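Clavulanic acid biosynthesis oligopeptide binding protein 2 (Streptomyces clavuligerus, PDB 2WOL) probably binds oligopeptides, as a family 5 extracellular solute-binding protein tied to the biosynthesis of the beta-lactamase inhibitor clavulanic acid. Local coordinates at residues D336-P341 / G400-V405; T301-F306 / V450-A455; A393-Q398 / L420-L425. All coordinates share one frame; numbering follows the deposited sequence. Where two conformers were deposited one is given.

Contact 1 (D336-P341 / G400-V405); sequences DARGGP and GKFRLV
Ala-337 and Val-405 mark the closest backbone approach, their CA atoms 5.2 Å apart, where the C-terminal end of helix 331-337 meets the first turn of helix 401-414. The side chain of Ala-337 points at the second helix, and its CB rests 3.5 Å from the carbonyl O of Leu-404. The same methyl also packs against CG2 of Val-405, at 4.1 Å, and CB of Leu-404, so one methyl touches two consecutive residues of the helix.

Arg-338 covers about as much of the contact as Ala-337. Its CG stands anti to the backbone N (chi1 -165°), and the chain bends again at chi2 and chi3. The guanidinium is placed by its neighbours at the start of helix 401-414: CG of Lys-401 sits against one face, off centre toward the rim and 3.5 Å from NH1 of Arg-338. The same NH1 is 3.6 Å from CD1 of Phe-402, at the edge of the ring, with the two planes 67° apart; this geometry is not a cation-pi stack. Farther along the lysine, CE lies 3.3 Å from the carbonyl O of Ala-337. Gly-339 then ends the first helix in a Schellman motif, its positive phi (130°) turning the chain away.

Outside the pair, Arg-338 NE has a long, weak ion pair with Asp-529. Across the two segments the evidence is of packing by methyl, methylene and ring-edge contacts: the lysine carbons meet the guanidinium while the like charges, Arg-338 NE and Lys-401 NZ, stay 6.4 Å apart, which probably limits their repulsion.

Contact 2 (T301-F306 / V450-A455); sequences TSFLHF and VTDWGA
Strands 303-309 and 448-453 pair antiparallel in the larger, seven-stranded mixed sheet, where 303-309 also pairs with 523-534 and 448-453 with 391-398; Leu-304 with Trp-453 and Phe-306 with Thr-451 form the hydrogen-bonded pairs here. The short segments run at 168° to each other. Leu-304 N reaches Trp-453 O at 2.8 Å, Phe-306 N reaches Thr-451 O at 3.0 Å, and each pair has a return bond; the one from Trp-453 N to Leu-304 O is the most bent, at 139°. Between them His-305 and Asp-452 form a non-hydrogen-bonded pair.

On the face bearing Phe-306 and Thr-451, CG2 of the threonine lies over the ring, off centre, 3.3 Å from CZ of Phe-306. The ring runs alongside both neighbours: CB of Trp-453 meets its edge, 3.7 Å from CE2. On the other face, in the conformer given, the edge of the His-305 ring meets Asp-452 CB, 3.8 Å from ND1.

Past the corner at Ser-302, the ring of Phe-303 covers Gly-454: the glycine CA stands 3.7 Å from the ring centroid and 8° off its normal, a CH-pi contact over the centre that the lack of a side chain makes possible. A water then joins Ser-302 O to Ala-455 N, extending the pairing where direct bonds stop.

Trp-453 NE1 is bonded to Phe-463 O, and Gly-454 O binds a glycerol, probably from the crystallisation liquor, that may mark a pocket. Alternating paired backbone bonds with cross-strand side-chain pairs on both faces are the regular pattern of antiparallel beta structure, here joining strands far apart in sequence.

Contact 3 (A393-Q398 / L420-L425); sequences AVIGTQ and LTVKEL
Ala-393 meets Leu-420 at one end of a parallel strand pair whose short segments twist by 35° against each other. Five backbone bonds alternate between the strands, the straightest running from Lys-423 N to Ile-395 O (2.9 Å, 174° at the hydrogen), and they fix which side chains stand abreast.

On the face of Ala-393, Ile-395 and Thr-397, the methyl of Ala-393 is the shallow spot, and the CD2 branch of Leu-420 drops onto it, with 3.5 Å from CD2 to Ala-393 CB. Ile-395 and Val-422 run abreast in the same direction and touch through their CG2 methyls at 3.9 Å. Thr-397 turns its OG1 anti to the backbone N (chi1 -168°), which leaves CG2 to reach across the strands; this methyl lies 3.5 Å from CG1 of Val-422 and 4.1 Å from CG of Glu-424, a knob touching both.

The opposite face is built around Val-394, whose two branches each meet one of two successive same-face residues of the neighbouring strand: CG2 lies 3.7 Å from Thr-421 OG1, and CG1 lies 3.7 Å from Lys-423 CB. Beside Lys-423 the partner is Gly-396, a low point in the relief, and the rest of the lysine chain departs from the partner strand. A water joins Ala-393 O to Thr-421 OG1.

Both strands belong to a beta-alpha-beta crossover. Its helix 401-414 covers the face of Leu-420, Val-422 and Thr-397, with Leu-413 and Val-409 against Leu-420. Leu-446 packs on the face of Val-394, Lys-423 and Leu-425, and strand 448-453 continues the sheet beyond strand 391-398.

How the contacts relate
The three contacts cluster within one sheet and the helices beside it: the centres of contacts 1 and 2 are about 14 Å apart, those of 1 and 3 about 15 Å, and those of 2 and 3 about 18 Å. Contact 2 closes the long loop from 301-306 to 450-455 in which the other two are nested, while contacts 1 and 3 alternate along the chain. Helix 401-414 links them: Phe-402 packs on Thr-451, and Arg-403 forms a salt bridge with Glu-424. Strands 391-398 and 448-453 are neighbours, with a probable bond from Val-450 N to Gly-396 O. Sequence-distant pieces thus converge on one continuous sheet-and-helix framework.

Contact 1 (D336-P341 / G400-V405)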
# COMPACT_ATOMS: atom_id res chain seq x y z
N ASP A 336 -15.73 -15.95 -6.41
CA ASP A 336 -16.46 -15.70 -7.66
C ASP A 336 -17.02 -14.28 -7.69
O ASP A 336 -17.02 -13.63 -8.73
CB ASP A 336 -17.56 -16.74 -7.88
CG ASP A 336 -17.01 -18.09 -8.34
OD1 ASP A 336 -15.79 -18.21 -8.56
OD2 ASP A 336 -17.81 -19.04 -8.47
N ALA A 337 -17.47 -13.80 -6.53
CA ALA A 337 -17.94 -12.43 -6.40
C ALA A 337 -16.80 -11.43 -6.62
O ALA A 337 -17.04 -10.29 -7.02
CB ALA A 337 -18.59 -12.21 -5.03
N ARG A 338 -15.57 -11.88 -6.36
CA ARG A 338 -14.37 -11.06 -6.49
C ARG A 338 -13.72 -11.17 -7.89
O ARG A 338 -12.73 -10.49 -8.17
CB ARG A 338 -13.36 -11.43 -5.38
CG ARG A 338 -12.23 -10.43 -5.17
CD ARG A 338 -12.75 -9.09 -4.66
NE ARG A 338 -12.09 -7.97 -5.32
CZ ARG A 338 -12.43 -6.69 -5.17
NH1 ARG A 338 -13.43 -6.35 -4.36
NH2 ARG A 338 -11.76 -5.75 -5.82
N GLY A 339 -14.28 -12.02 -8.75
CA GLY A 339 -13.75 -12.18 -10.11
C GLY A 339 -13.51 -13.61 -10.56
O GLY A 339 -13.11 -13.86 -11.70
N GLY A 340 -13.74 -14.56 -9.65
CA GLY A 340 -13.66 -15.99 -9.98
C GLY A 340 -14.70 -16.36 -11.03
O GLY A 340 -15.64 -15.59 -11.27
N PRO A 341 -14.58 -17.56 -11.62
CA PRO A 341 -13.66 -18.65 -11.28
C PRO A 341 -12.18 -18.50 -11.67
O PRO A 341 -11.34 -19.21 -11.12
CB PRO A 341 -14.27 -19.85 -12.01
CG PRO A 341 -14.93 -19.27 -13.19
CD PRO A 341 -15.45 -17.92 -12.76
N GLY A 400 -20.68 -1.55 -5.94
CA GLY A 400 -19.73 -2.15 -6.88
C GLY A 400 -19.27 -3.54 -6.49
O GLY A 400 -20.08 -4.38 -6.08
N LYS A 401 -17.97 -3.78 -6.61
CA LYS A 401 -17.38 -5.10 -6.35
C LYS A 401 -17.53 -5.53 -4.89
O LYS A 401 -17.70 -6.71 -4.60
CB LYS A 401 -15.91 -5.13 -6.77
CG LYS A 401 -15.40 -6.50 -7.21
CD LYS A 401 -15.95 -6.88 -8.58
CE LYS A 401 -15.46 -8.26 -9.01
NZ LYS A 401 -16.31 -8.84 -10.09
N PHE A 402 -17.46 -4.55 -3.99
CA PHE A 402 -17.66 -4.79 -2.56
C PHE A 402 -19.08 -5.26 -2.28
O PHE A 402 -19.29 -6.09 -1.39
CB PHE A 402 -17.37 -3.52 -1.76
CG PHE A 402 -15.90 -3.29 -1.47
CD1 PHE A 402 -14.91 -3.81 -2.30
CD2 PHE A 402 -15.53 -2.51 -0.38
CE1 PHE A 402 -13.56 -3.58 -2.03
CE2 PHE A 402 -14.19 -2.27 -0.10
CZ PHE A 402 -13.20 -2.81 -0.93
N ARG A 403 -20.05 -4.73 -3.04
CA ARG A 403 -21.45 -5.12 -2.89
C ARG A 403 -21.68 -6.57 -3.32
O ARG A 403 -22.41 -7.31 -2.66
CB ARG A 403 -22.38 -4.16 -3.67
CG ARG A 403 -23.86 -4.54 -3.65
CD ARG A 403 -24.41 -4.63 -2.23
NE ARG A 403 -25.70 -5.33 -2.17
CZ ARG A 403 -26.87 -4.73 -1.99
NH1 ARG A 403 -26.95 -3.41 -1.85
NH2 ARG A 403 -27.98 -5.46 -1.94
N LEU A 404 -21.06 -6.97 -4.43
CA LEU A 404 -21.12 -8.36 -4.88
C LEU A 404 -20.60 -9.31 -3.82
O LEU A 404 -21.19 -10.37 -3.58
CB LEU A 404 -20.35 -8.55 -6.19
CG LEU A 404 -20.83 -7.81 -7.45
CD1 LEU A 404 -19.90 -8.12 -8.62
CD2 LEU A 404 -22.27 -8.15 -7.80
N VAL A 405 -19.49 -8.94 -3.18
CA VAL A 405 -18.93 -9.72 -2.08
C VAL A 405 -19.91 -9.77 -0.90
O VAL A 405 -20.15 -10.84 -0.34
CB VAL A 405 -17.53 -9.19 -1.66
CG1 VAL A 405 -17.06 -9.83 -0.35
CG2 VAL A 405 -16.52 -9.45 -2.78

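Contact 2 (T301-F306 / V450-A455)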
# COMPACT_ATOMS: atom_id res chain seq x y z
N THR A 301 -1.01 -8.28 -5.84
CA THR A 301 -0.84 -6.86 -5.50
C THR A 301 -0.40 -6.66 -4.05
O THR A 301 -0.06 -5.54 -3.65
CB THR A 301 -2.14 -6.06 -5.71
OG1 THR A 301 -3.15 -6.55 -4.83
CG2 THR A 301 -2.63 -6.17 -7.14
N SER A 302 -0.41 -7.75 -3.28
CA SER A 302 -0.16 -7.74 -1.83
C SER A 302 -1.33 -7.21 -1.00
O SER A 302 -1.24 -7.12 0.23
CB SER A 302 1.15 -7.02 -1.48
OG SER A 302 2.26 -7.78 -1.92
N PHE A 303 -2.42 -6.86 -1.67
CA PHE A 303 -3.65 -6.46 -0.99
C PHE A 303 -4.40 -7.69 -0.52
O PHE A 303 -4.34 -8.76 -1.14
CB PHE A 303 -4.54 -5.62 -1.91
CG PHE A 303 -4.17 -4.17 -1.97
CD1 PHE A 303 -2.98 -3.76 -2.57
CD2 PHE A 303 -5.02 -3.20 -1.45
CE1 PHE A 303 -2.64 -2.41 -2.64
CE2 PHE A 303 -4.69 -1.85 -1.51
CZ PHE A 303 -3.49 -1.45 -2.09
N LEU A 304 -5.11 -7.53 0.60
CA LEU A 304 -5.97 -8.57 1.14
C LEU A 304 -7.41 -8.09 1.12
O LEU A 304 -7.70 -6.98 1.57
CB LEU A 304 -5.55 -8.91 2.58
CG LEU A 304 -6.50 -9.81 3.39
CD1 LEU A 304 -6.44 -11.25 2.90
CD2 LEU A 304 -6.18 -9.74 4.87
N HIS A 305 -8.30 -8.93 0.61
CA HIS A 305 -9.73 -8.69 0.68
C HIS A 305 -10.26 -9.51 1.85
O HIS A 305 -10.00 -10.72 1.94
CB HIS A 305 -10.39 -9.12 -0.63
CG HIS A 305 -11.79 -8.61 -0.80
ND1 HIS A 305 -12.10 -7.27 -0.81
CD2 HIS A 305 -12.96 -9.27 -1.00
CE1 HIS A 305 -13.40 -7.12 -0.99
NE2 HIS A 305 -13.94 -8.32 -1.10
N PHE A 306 -10.99 -8.86 2.74
CA PHE A 306 -11.48 -9.54 3.94
C PHE A 306 -12.80 -8.98 4.45
O PHE A 306 -13.25 -7.92 4.01
CB PHE A 306 -10.41 -9.55 5.05
CG PHE A 306 -10.06 -8.19 5.60
CD1 PHE A 306 -10.65 -7.72 6.77
CD2 PHE A 306 -9.10 -7.39 4.97
CE1 PHE A 306 -10.32 -6.48 7.29
CE2 PHE A 306 -8.76 -6.15 5.48
CZ PHE A 306 -9.37 -5.68 6.65
N VAL A 450 -17.14 -5.22 4.72
CA VAL A 450 -16.33 -5.68 3.60
C VAL A 450 -15.28 -4.62 3.29
O VAL A 450 -15.60 -3.44 3.13
CB VAL A 450 -17.18 -5.91 2.32
CG1 VAL A 450 -16.30 -6.35 1.14
CG2 VAL A 450 -18.26 -6.94 2.58
N THR A 451 -14.02 -5.04 3.18
CA THR A 451 -12.98 -4.10 2.79
C THR A 451 -11.79 -4.78 2.12
O THR A 451 -11.74 -6.01 2.03
CB THR A 451 -12.53 -3.20 3.97
OG1 THR A 451 -11.84 -2.05 3.46
CG2 THR A 451 -11.64 -3.95 4.95
N ASP A 452 -10.87 -3.97 1.62
CA ASP A 452 -9.58 -4.46 1.16
C ASP A 452 -8.49 -3.59 1.77
O ASP A 452 -8.76 -2.45 2.17
CB ASP A 452 -9.50 -4.55 -0.37
CG ASP A 452 -9.46 -3.19 -1.05
OD1 ASP A 452 -9.98 -2.19 -0.50
OD2 ASP A 452 -8.91 -3.13 -2.17
N TRP A 453 -7.28 -4.13 1.85
CA TRP A 453 -6.19 -3.48 2.56
C TRP A 453 -4.86 -3.83 1.92
O TRP A 453 -4.62 -4.99 1.57
CB TRP A 453 -6.19 -3.91 4.03
CG TRP A 453 -4.90 -3.64 4.75
CD1 TRP A 453 -3.95 -4.56 5.10
CD2 TRP A 453 -4.41 -2.37 5.20
NE1 TRP A 453 -2.91 -3.95 5.75
CE2 TRP A 453 -3.16 -2.60 5.82
CE3 TRP A 453 -4.90 -1.06 5.14
CZ2 TRP A 453 -2.40 -1.57 6.38
CZ3 TRP A 453 -4.15 -0.04 5.70
CH2 TRP A 453 -2.91 -0.30 6.31
N GLY A 454 -4.00 -2.83 1.77
CA GLY A 454 -2.61 -3.03 1.41
C GLY A 454 -1.72 -2.26 2.37
O GLY A 454 -2.04 -1.14 2.76
N ALA A 455 -0.61 -2.87 2.76
CA ALA A 455 0.34 -2.23 3.67
C ALA A 455 0.96 -0.99 3.04
O ALA A 455 1.15 -0.92 1.83
CB ALA A 455 1.42 -3.21 4.05
O HOH W 1 0.37 -5.29 1.50

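Contact 3 (A393-Q398 / L420-L425)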
# COMPACT_ATOMS: atom_id res chain seq x y z
N ALA A 393 -28.50 -9.52 11.32
CA ALA A 393 -27.40 -8.56 11.39
C ALA A 393 -27.30 -7.75 10.10
O ALA A 393 -28.03 -7.99 9.14
CB ALA A 393 -26.08 -9.26 11.70
N VAL A 394 -26.38 -6.77 10.10
CA VAL A 394 -26.16 -5.89 8.97
C VAL A 394 -24.69 -5.93 8.55
O VAL A 394 -23.79 -5.84 9.39
CB VAL A 394 -26.56 -4.42 9.29
CG1 VAL A 394 -26.36 -3.51 8.08
CG2 VAL A 394 -28.01 -4.34 9.75
N ILE A 395 -24.47 -6.07 7.24
CA ILE A 395 -23.13 -5.98 6.67
C ILE A 395 -22.95 -4.65 5.94
O ILE A 395 -23.79 -4.26 5.12
CB ILE A 395 -22.81 -7.20 5.74
CG1 ILE A 395 -21.36 -7.12 5.23
CG2 ILE A 395 -23.84 -7.34 4.60
CD1 ILE A 395 -20.82 -8.44 4.68
N GLY A 396 -21.87 -3.94 6.27
CA GLY A 396 -21.54 -2.68 5.63
C GLY A 396 -20.64 -2.88 4.42
O GLY A 396 -19.73 -3.72 4.45
N THR A 397 -20.88 -2.12 3.36
CA THR A 397 -20.13 -2.27 2.12
C THR A 397 -20.19 -1.00 1.25
O THR A 397 -20.85 -0.03 1.61
CB THR A 397 -20.63 -3.50 1.31
OG1 THR A 397 -19.71 -3.78 0.25
CG2 THR A 397 -22.02 -3.26 0.74
N GLN A 398 -19.45 -1.03 0.14
CA GLN A 398 -19.52 -0.02 -0.92
C GLN A 398 -20.38 -0.55 -2.05
O GLN A 398 -20.54 -1.76 -2.19
CB GLN A 398 -18.14 0.23 -1.52
CG GLN A 398 -17.09 0.88 -0.65
CD GLN A 398 -15.76 1.06 -1.39
OE1 GLN A 398 -15.50 0.40 -2.40
NE2 GLN A 398 -14.93 1.97 -0.89
N LEU A 420 -28.78 -11.59 6.95
CA LEU A 420 -28.14 -10.29 6.81
C LEU A 420 -28.87 -9.38 5.85
O LEU A 420 -29.41 -9.83 4.84
CB LEU A 420 -26.70 -10.45 6.32
CG LEU A 420 -25.70 -11.28 7.11
CD1 LEU A 420 -24.33 -11.13 6.47
CD2 LEU A 420 -25.66 -10.86 8.57
N THR A 421 -28.89 -8.10 6.19
CA THR A 421 -29.25 -7.07 5.23
C THR A 421 -28.00 -6.24 4.97
O THR A 421 -27.05 -6.25 5.76
CB THR A 421 -30.41 -6.20 5.71
OG1 THR A 421 -30.10 -5.66 7.00
CG2 THR A 421 -31.69 -7.02 5.81
N VAL A 422 -27.99 -5.53 3.85
CA VAL A 422 -26.81 -4.83 3.37
C VAL A 422 -26.98 -3.32 3.51
O VAL A 422 -27.99 -2.76 3.08
CB VAL A 422 -26.52 -5.20 1.89
CG1 VAL A 422 -25.26 -4.52 1.40
CG2 VAL A 422 -26.41 -6.71 1.71
N LYS A 423 -25.99 -2.68 4.13
CA LYS A 423 -25.96 -1.22 4.23
C LYS A 423 -24.82 -0.69 3.38
O LYS A 423 -23.64 -0.94 3.68
CB LYS A 423 -25.82 -0.77 5.69
CG LYS A 423 -25.61 0.73 5.90
CD LYS A 423 -26.82 1.55 5.48
CE LYS A 423 -26.53 3.04 5.56
NZ LYS A 423 -27.73 3.85 5.21
N GLU A 424 -25.16 0.03 2.32
CA GLU A 424 -24.16 0.64 1.46
C GLU A 424 -23.75 2.00 1.98
O GLU A 424 -24.59 2.79 2.41
CB GLU A 424 -24.66 0.75 0.02
CG GLU A 424 -24.70 -0.59 -0.71
CD GLU A 424 -25.18 -0.47 -2.14
OE1 GLU A 424 -25.80 0.56 -2.50
OE2 GLU A 424 -24.93 -1.41 -2.92
N LEU A 425 -22.44 2.26 1.94
CA LEU A 425 -21.89 3.54 2.37
C LEU A 425 -21.21 4.22 1.19
O LEU A 425 -20.77 3.56 0.25
CB LEU A 425 -20.89 3.34 3.52
CG LEU A 425 -21.40 2.64 4.79
CD1 LEU A 425 -20.23 2.30 5.72
CD2 LEU A 425 -22.45 3.48 5.51
O HOH W 2 -31.09 -7.33 9.18